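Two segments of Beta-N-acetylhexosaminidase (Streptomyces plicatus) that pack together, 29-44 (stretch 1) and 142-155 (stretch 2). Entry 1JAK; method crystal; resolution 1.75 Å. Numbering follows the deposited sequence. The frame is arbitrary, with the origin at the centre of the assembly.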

# COMPACT_ATOMS: atom_id res chain seq x y z
N PRO A 29 -0.06 12.29 5.69
CA PRO A 29 -0.93 12.29 6.88
C PRO A 29 -0.67 13.49 7.80
O PRO A 29 0.42 14.05 7.81
N ALA A 30 -1.68 13.86 8.58
CA ALA A 30 -1.52 14.95 9.53
C ALA A 30 -0.41 14.53 10.50
O ALA A 30 -0.43 13.42 11.02
N PRO A 31 0.59 15.40 10.74
CA PRO A 31 1.66 15.01 11.66
C PRO A 31 1.15 15.00 13.11
O PRO A 31 0.22 15.73 13.45
N ALA A 32 1.78 14.19 13.95
CA ALA A 32 1.39 14.07 15.35
C ALA A 32 1.51 15.40 16.09
O ALA A 32 0.69 15.72 16.95
N SER A 33 2.53 16.18 15.74
CA SER A 33 2.75 17.47 16.37
C SER A 33 3.33 18.48 15.39
O SER A 33 4.33 18.20 14.73
N VAL A 34 2.71 19.65 15.31
CA VAL A 34 3.17 20.71 14.42
C VAL A 34 3.28 22.00 15.21
O VAL A 34 2.30 22.47 15.80
N ASP A 35 4.48 22.58 15.23
CA ASP A 35 4.72 23.82 15.96
C ASP A 35 5.36 24.86 15.04
O ASP A 35 6.59 25.00 15.00
N PRO A 36 4.54 25.60 14.29
CA PRO A 36 5.04 26.62 13.37
C PRO A 36 5.65 27.82 14.09
O PRO A 36 5.23 28.17 15.20
N GLY A 37 6.64 28.44 13.46
CA GLY A 37 7.27 29.59 14.07
C GLY A 37 8.51 30.05 13.33
O GLY A 37 9.21 29.26 12.71
N GLY A 38 8.77 31.36 13.40
CA GLY A 38 9.94 31.91 12.74
C GLY A 38 9.85 31.98 11.23
O GLY A 38 8.79 31.76 10.64
N ALA A 39 10.98 32.30 10.61
CA ALA A 39 11.06 32.42 9.17
C ALA A 39 11.28 31.05 8.54
O ALA A 39 11.76 30.13 9.19
N PRO A 40 10.92 30.90 7.26
CA PRO A 40 11.08 29.63 6.57
C PRO A 40 12.51 29.42 6.07
O PRO A 40 13.36 30.30 6.20
N TYR A 41 12.76 28.23 5.53
CA TYR A 41 14.05 27.93 4.96
C TYR A 41 13.82 28.06 3.46
O TYR A 41 12.70 27.85 2.98
N ARG A 42 14.87 28.41 2.73
CA ARG A 42 14.75 28.55 1.29
C ARG A 42 15.90 27.79 0.65
O ARG A 42 17.06 28.09 0.91
N ILE A 43 15.58 26.78 -0.15
CA ILE A 43 16.63 26.03 -0.82
C ILE A 43 17.16 26.90 -1.95
O ILE A 43 16.38 27.44 -2.74
N THR A 44 18.48 27.07 -2.02
CA THR A 44 19.09 27.86 -3.08
C THR A 44 20.06 26.98 -3.86
O THR A 44 20.38 25.87 -3.43
N GLY A 142 10.85 28.47 -8.62
CA GLY A 142 10.60 28.30 -7.20
C GLY A 142 9.58 29.35 -6.81
O GLY A 142 8.67 29.61 -7.60
N PRO A 143 9.70 30.00 -5.64
CA PRO A 143 10.73 29.85 -4.61
C PRO A 143 10.61 28.50 -3.89
O PRO A 143 9.51 27.99 -3.71
N TRP A 144 11.75 27.94 -3.48
CA TRP A 144 11.76 26.66 -2.79
C TRP A 144 11.70 26.89 -1.28
O TRP A 144 12.66 26.64 -0.56
N LEU A 145 10.54 27.37 -0.83
CA LEU A 145 10.31 27.69 0.57
C LEU A 145 9.77 26.54 1.40
O LEU A 145 8.96 25.73 0.93
N VAL A 146 10.22 26.47 2.65
CA VAL A 146 9.78 25.46 3.60
C VAL A 146 9.40 26.19 4.89
O VAL A 146 10.27 26.75 5.57
N ALA A 147 8.11 26.19 5.21
CA ALA A 147 7.61 26.86 6.40
C ALA A 147 8.51 26.63 7.62
O ALA A 147 9.02 25.53 7.83
N GLY A 148 8.68 27.67 8.42
CA GLY A 148 9.52 27.56 9.60
C GLY A 148 8.81 26.92 10.79
O GLY A 148 7.60 27.05 10.94
N GLY A 149 9.57 26.22 11.62
CA GLY A 149 8.99 25.58 12.78
C GLY A 149 9.49 24.17 13.01
O GLY A 149 10.50 23.75 12.44
N THR A 150 8.78 23.44 13.85
CA THR A 150 9.16 22.07 14.17
C THR A 150 7.99 21.10 14.07
O THR A 150 6.88 21.40 14.51
N ILE A 151 8.26 19.94 13.48
CA ILE A 151 7.27 18.88 13.35
C ILE A 151 7.87 17.65 14.03
O ILE A 151 9.01 17.29 13.77
N GLU A 152 7.10 17.03 14.92
CA GLU A 152 7.53 15.81 15.59
C GLU A 152 6.44 14.84 15.18
O GLU A 152 5.27 15.07 15.45
N ASP A 153 6.84 13.76 14.53
CA ASP A 153 5.88 12.82 13.96
C ASP A 153 6.18 11.34 14.17
O ASP A 153 7.30 10.89 13.93
N THR A 154 5.18 10.58 14.61
CA THR A 154 5.30 9.14 14.81
C THR A 154 3.98 8.51 14.36
O THR A 154 2.94 9.17 14.41
N PRO A 155 4.01 7.25 13.91
CA PRO A 155 2.80 6.56 13.44
C PRO A 155 1.90 5.93 14.51
O PRO A 155 2.38 5.43 15.53

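The two antiparallel ladders that join these stretches are out of register by two residues, and at the break G148 and the neighbouring G149 leave no room for a side chain. A CB on G148 would lie 2.2 Å from A39 O, and one on G149 would lie 2.6 Å from D35 O and 2.7 Å from P36 CA. The CA atoms of P40 and G148 are 4.0 Å apart. G37 N donates to G148 O (3.0 Å), and a water bridges the gap by donating to G38 O (3.1 Å) and accepting from G148 N (2.9 Å).

In the first ladder, V34 (t) and I151 (m, t) share one face of the sheet, where V34 CG1 lies 4.3 Å from I151 CG1. The other branch of I151 reaches the preceding loop, with I151 CG2 3.7 Å from P31 CB. S33, D35, T150 and E152 occupy the opposite face. S33 CB lies 4.1 Å from E152 CB, while the t rotamer of S33 places S33 OG 2.7 Å from a water, which donates to T150 O (3.2 Å). T150 (m) and E152 (m, t) find partners for their OG1 and OE1 atoms elsewhere in the structure.

D153 anchors the end of this ladder. Its CA-to-CB bond points sideways, but with chi1 at -154° the carboxylate comes nearer to stretch 1, and D153 OD1 accepts a hydrogen bond from A32 N at 2.9 Å. A water donates to both D153 OD2 and P29 O, each at 2.8 Å.

The second ladder is more apolar. P40 sits against the strand, with P40 CB 3.0 Å from V146 O and P40 CG 4.2 Å from L145 CD2; the end of L145 (m, t) comes nearer to stretch 1. Y41 and V146 (t) share one face, with Y41 CB 4.3 Å from V146 CB, but the tyrosine (t) carries its ring away from stretch 2. R42, on the face of L145, extends with chi1 to chi3 all t, laying one face of its guanidinium over P143, with R42 NH2 3.4 Å from P143 CB; R42 NH1 lies 3.7 Å from L145 CD2. Beyond it, I43 (m, t) and W144 (m) both point toward the other stretch and meet at 3.7 Å between I43 CB and W144 CB, although the indole then leads away. A final water accepts from W144 N (3.0 Å) and donates to I43 O (2.8 Å).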

# COMPACT_ATOMS: atom_id res chain seq x y z
CB PRO A 29 -0.56 10.98 7.58
CG PRO A 29 -0.10 10.10 6.46
CD PRO A 29 0.72 11.05 5.62
CB ALA A 30 -2.82 15.17 10.29
CB PRO A 31 2.73 16.08 11.44
CG PRO A 31 2.47 16.55 10.04
CD PRO A 31 0.96 16.61 9.99
CB ALA A 32 2.24 13.01 16.04
CB SER A 33 3.70 17.32 17.56
OG SER A 33 4.01 18.59 18.12
CB VAL A 34 2.20 20.94 13.24
CG1 VAL A 34 2.77 21.99 12.29
CG2 VAL A 34 1.96 19.63 12.49
CB ASP A 35 5.63 23.53 17.16
CG ASP A 35 5.90 24.76 18.00
OD1 ASP A 35 5.09 25.71 17.96
OD2 ASP A 35 6.92 24.77 18.72
CB PRO A 36 3.80 26.99 12.56
CG PRO A 36 2.69 26.82 13.55
CD PRO A 36 3.06 25.51 14.23
CB ALA A 39 12.20 33.35 8.79
CB PRO A 40 10.12 29.76 5.40
CG PRO A 40 10.29 31.20 5.03
CD PRO A 40 10.27 31.89 6.38
CB TYR A 41 14.50 26.50 5.26
CG TYR A 41 15.78 26.12 4.53
CD1 TYR A 41 16.96 26.82 4.76
CD2 TYR A 41 15.79 25.10 3.58
CE1 TYR A 41 18.13 26.51 4.06
CE2 TYR A 41 16.95 24.78 2.88
CZ TYR A 41 18.12 25.49 3.13
OH TYR A 41 19.27 25.18 2.43
CB ARG A 42 14.83 30.02 0.89
CG ARG A 42 14.45 30.31 -0.54
CD ARG A 42 14.97 31.67 -0.96
NE ARG A 42 14.28 32.21 -2.13
CZ ARG A 42 13.26 33.05 -2.07
NH1 ARG A 42 12.80 33.46 -0.89
NH2 ARG A 42 12.70 33.50 -3.18
CB ILE A 43 16.09 24.72 -1.44
CG1 ILE A 43 15.40 23.87 -0.37
CG2 ILE A 43 17.23 23.93 -2.07
CD1 ILE A 43 14.84 22.56 -0.90
CB THR A 44 19.80 29.13 -2.53
OG1 THR A 44 20.78 28.76 -1.56
CG2 THR A 44 18.78 30.06 -1.89
CB PRO A 143 10.45 31.01 -3.65
CG PRO A 143 9.65 31.97 -4.47
CD PRO A 143 8.77 31.08 -5.28
CB TRP A 144 13.02 25.88 -3.18
CG TRP A 144 13.14 25.75 -4.66
CD1 TRP A 144 14.11 26.27 -5.46
CD2 TRP A 144 12.21 25.10 -5.54
NE1 TRP A 144 13.85 26.00 -6.78
CE2 TRP A 144 12.68 25.27 -6.86
CE3 TRP A 144 11.02 24.38 -5.34
CZ2 TRP A 144 12.01 24.76 -7.97
CZ3 TRP A 144 10.35 23.88 -6.45
CH2 TRP A 144 10.85 24.07 -7.75
CB LEU A 145 9.34 28.87 0.66
CG LEU A 145 9.80 30.18 0.03
CD1 LEU A 145 8.63 31.15 -0.07
CD2 LEU A 145 10.93 30.76 0.86
CB VAL A 146 10.91 24.45 3.92
CG1 VAL A 146 10.40 23.39 4.89
CG2 VAL A 146 11.41 23.81 2.63
CB ALA A 147 6.19 26.40 6.70
CB THR A 150 9.74 21.98 15.59
OG1 THR A 150 10.96 22.72 15.67
CG2 THR A 150 10.00 20.53 15.97
CB ILE A 151 6.99 18.51 11.86
CG1 ILE A 151 6.22 19.64 11.16
CG2 ILE A 151 6.19 17.21 11.79
CD1 ILE A 151 5.91 19.36 9.70
CB GLU A 152 7.59 16.01 17.11
CG GLU A 152 8.61 17.06 17.51
CD GLU A 152 9.00 16.98 18.97
OE1 GLU A 152 9.72 16.03 19.35
OE2 GLU A 152 8.58 17.86 19.75
CB ASP A 153 5.82 13.15 12.46
CG ASP A 153 4.52 12.78 11.81
OD1 ASP A 153 3.55 12.41 12.51
OD2 ASP A 153 4.47 12.88 10.56
CB THR A 154 5.54 8.77 16.29
OG1 THR A 154 4.51 9.36 17.10
CG2 THR A 154 6.92 9.26 16.75
CB PRO A 155 3.36 5.51 12.50
CG PRO A 155 4.61 5.10 13.21
CD PRO A 155 5.21 6.44 13.62
O HOH W 1 2.83 12.70 8.33
O HOH W 2 6.23 19.80 17.23
O HOH W 3 7.59 30.33 8.14
O HOH W 4 14.47 29.18 -3.87